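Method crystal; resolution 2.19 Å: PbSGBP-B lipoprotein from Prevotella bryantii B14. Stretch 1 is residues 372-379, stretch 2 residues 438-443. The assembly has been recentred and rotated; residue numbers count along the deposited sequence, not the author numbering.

Stretch 1, residues 372-379: AIYMPWYS
Stretch 2 (438-443) VLPDGV

The contact joins a short strand, 372-374, and the turn after it to an irregular segment, 438-443. It buries 299 Å² summed over both sides and contains no hydrogen bond between the stretches, so packing carries it. The CA of I373 lies 9.6 Å from the CA of L439, and the CA of Y378 lies 7.7 Å from the CA of G442.

P440 has the largest covered area, 73 Å². Its backbone is extended (phi/psi -99/163), its ring is C-gamma endo, and its CA-to-CB bond points toward stretch 1. P440 CG sits 3.4 Å from the centroid of the Y378 ring and 9° off the ring normal, which defines a CH-pi contact over one face. Y378 presents that face with chi1 -167° (t) and chi2 -119°. P440 CD also meets M375 CE at 3.4 Å. M375 is a selenomethionine with chi1 p, chi2 t and chi3 m.

L439, at -62/155, has 54 Å² covered by stretch 1. Its CA-to-CB bond points sideways, but chi1 m and an off-well chi2 of 140° bring its end nearer: L439 CD2 lies 3.8 Å from M375 SE and 4.0 Å from I373 CG2. The CA-to-CB bond of I373 (chi1 m, chi2 t) points toward stretch 2.

W377 has 46 Å² covered by stretch 2. A type I turn from M375 to Y378, closed by Y378 N to M375 O at 3.1 Å, has P376 (-68/-13) and W377 (-74/-10) at its central positions. With chi1 52° (p) and chi2 -96°, the indole directs its six-membered ring at backbone: W377 CH2 is 3.7 Å from P440 O and W377 CZ3 is 3.6 Å from D441 O, both oxygens at the ring edge near its plane. W377 CZ3 lies 3.8 Å from G442 CA; an ideal G442 CB would stand a tight 3.3 Å from W377 CZ3. The CA-to-CB bond of D441 (-76/165) points away from stretch 1.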

# COMPACT_ATOMS: atom_id res chain seq x y z
N ALA A 372 -8.77 8.84 -9.70
CA ALA A 372 -8.62 8.62 -8.27
C ALA A 372 -8.85 9.92 -7.51
O ALA A 372 -8.45 11.00 -7.96
CB ALA A 372 -7.22 8.08 -7.95
N ILE A 373 -9.51 9.81 -6.36
CA ILE A 373 -9.81 10.95 -5.51
C ILE A 373 -9.27 10.65 -4.12
O ILE A 373 -9.82 9.80 -3.40
CB ILE A 373 -11.31 11.27 -5.48
CG1 ILE A 373 -11.90 11.20 -6.89
CG2 ILE A 373 -11.54 12.65 -4.88
CD1 ILE A 373 -13.27 11.86 -7.03
N TYR A 374 -8.20 11.34 -3.74
CA TYR A 374 -7.51 11.12 -2.47
C TYR A 374 -7.91 12.22 -1.49
O TYR A 374 -7.81 13.41 -1.80
CB TYR A 374 -6.00 11.11 -2.68
CG TYR A 374 -5.17 10.89 -1.42
CD1 TYR A 374 -5.37 9.79 -0.62
CD2 TYR A 374 -4.19 11.80 -1.06
CE1 TYR A 374 -4.61 9.59 0.53
CE2 TYR A 374 -3.42 11.61 0.07
CZ TYR A 374 -3.64 10.51 0.86
OH TYR A 374 -2.87 10.33 1.99
N MSE A 375 -8.36 11.81 -0.31
CA MSE A 375 -8.83 12.78 0.68
C MSE A 375 -8.61 12.29 2.11
O MSE A 375 -9.57 11.92 2.79
CB MSE A 375 -10.32 13.08 0.48
CG MSE A 375 -11.20 11.85 0.22
SE MSE A 375 -12.81 12.21 -0.81
CE MSE A 375 -13.41 13.77 0.18
N PRO A 376 -7.36 12.28 2.58
CA PRO A 376 -7.11 11.83 3.96
C PRO A 376 -7.67 12.76 5.01
O PRO A 376 -7.74 12.37 6.19
CB PRO A 376 -5.58 11.77 4.02
CG PRO A 376 -5.13 12.79 3.03
CD PRO A 376 -6.14 12.76 1.91
N TRP A 377 -8.07 13.98 4.64
CA TRP A 377 -8.70 14.89 5.59
C TRP A 377 -10.13 14.49 5.92
O TRP A 377 -10.71 15.05 6.86
CB TRP A 377 -8.68 16.32 5.04
CG TRP A 377 -9.21 16.47 3.65
CD1 TRP A 377 -8.49 16.48 2.49
CD2 TRP A 377 -10.59 16.64 3.28
NE1 TRP A 377 -9.33 16.65 1.42
CE2 TRP A 377 -10.62 16.75 1.87
CE3 TRP A 377 -11.79 16.71 3.99
CZ2 TRP A 377 -11.81 16.92 1.17
CZ3 TRP A 377 -12.97 16.88 3.29
CH2 TRP A 377 -12.97 16.99 1.89
N TYR A 378 -10.71 13.54 5.19
CA TYR A 378 -12.06 13.04 5.44
C TYR A 378 -11.95 11.67 6.09
O TYR A 378 -11.69 10.67 5.41
CB TYR A 378 -12.86 12.99 4.14
CG TYR A 378 -14.34 12.80 4.36
CD1 TYR A 378 -15.00 11.69 3.85
CD2 TYR A 378 -15.09 13.73 5.07
CE1 TYR A 378 -16.36 11.51 4.04
CE2 TYR A 378 -16.44 13.57 5.27
CZ TYR A 378 -17.07 12.45 4.75
OH TYR A 378 -18.43 12.29 4.95
N SER A 379 -12.15 11.62 7.40
CA SER A 379 -11.99 10.40 8.19
C SER A 379 -13.28 10.17 8.97
O SER A 379 -13.60 10.93 9.88
CB SER A 379 -10.80 10.50 9.13
OG SER A 379 -11.21 10.98 10.41
N VAL A 438 -21.64 14.31 -4.42
CA VAL A 438 -21.65 13.22 -3.44
C VAL A 438 -20.46 13.39 -2.51
O VAL A 438 -20.53 13.05 -1.32
CB VAL A 438 -21.65 11.85 -4.15
CG1 VAL A 438 -21.01 10.78 -3.28
CG2 VAL A 438 -23.06 11.45 -4.54
N LEU A 439 -19.36 13.92 -3.04
CA LEU A 439 -18.20 14.20 -2.20
C LEU A 439 -18.56 15.23 -1.14
O LEU A 439 -19.50 16.02 -1.32
CB LEU A 439 -17.03 14.69 -3.05
CG LEU A 439 -16.52 13.73 -4.12
CD1 LEU A 439 -16.18 14.46 -5.40
CD2 LEU A 439 -15.32 12.93 -3.60
N PRO A 440 -17.84 15.25 -0.02
CA PRO A 440 -18.24 16.10 1.11
C PRO A 440 -17.47 17.42 1.18
O PRO A 440 -16.40 17.57 0.57
CB PRO A 440 -17.93 15.23 2.33
CG PRO A 440 -16.83 14.30 1.86
CD PRO A 440 -16.75 14.33 0.36
N ASP A 441 -18.02 18.36 1.94
CA ASP A 441 -17.33 19.60 2.26
C ASP A 441 -16.25 19.36 3.30
O ASP A 441 -16.21 18.33 3.97
CB ASP A 441 -18.33 20.64 2.76
CG ASP A 441 -19.23 21.18 1.67
OD1 ASP A 441 -18.98 20.86 0.48
OD2 ASP A 441 -20.19 21.90 1.99
N GLY A 442 -15.36 20.34 3.44
CA GLY A 442 -14.31 20.30 4.43
C GLY A 442 -14.33 21.55 5.29
O GLY A 442 -15.37 22.18 5.50
N VAL A 443 -13.15 21.90 5.81
CA VAL A 443 -12.96 23.12 6.58
C VAL A 443 -12.05 24.05 5.78
O VAL A 443 -11.14 23.59 5.08
CB VAL A 443 -12.38 22.83 7.98
CG1 VAL A 443 -13.21 21.77 8.69
CG2 VAL A 443 -10.93 22.39 7.89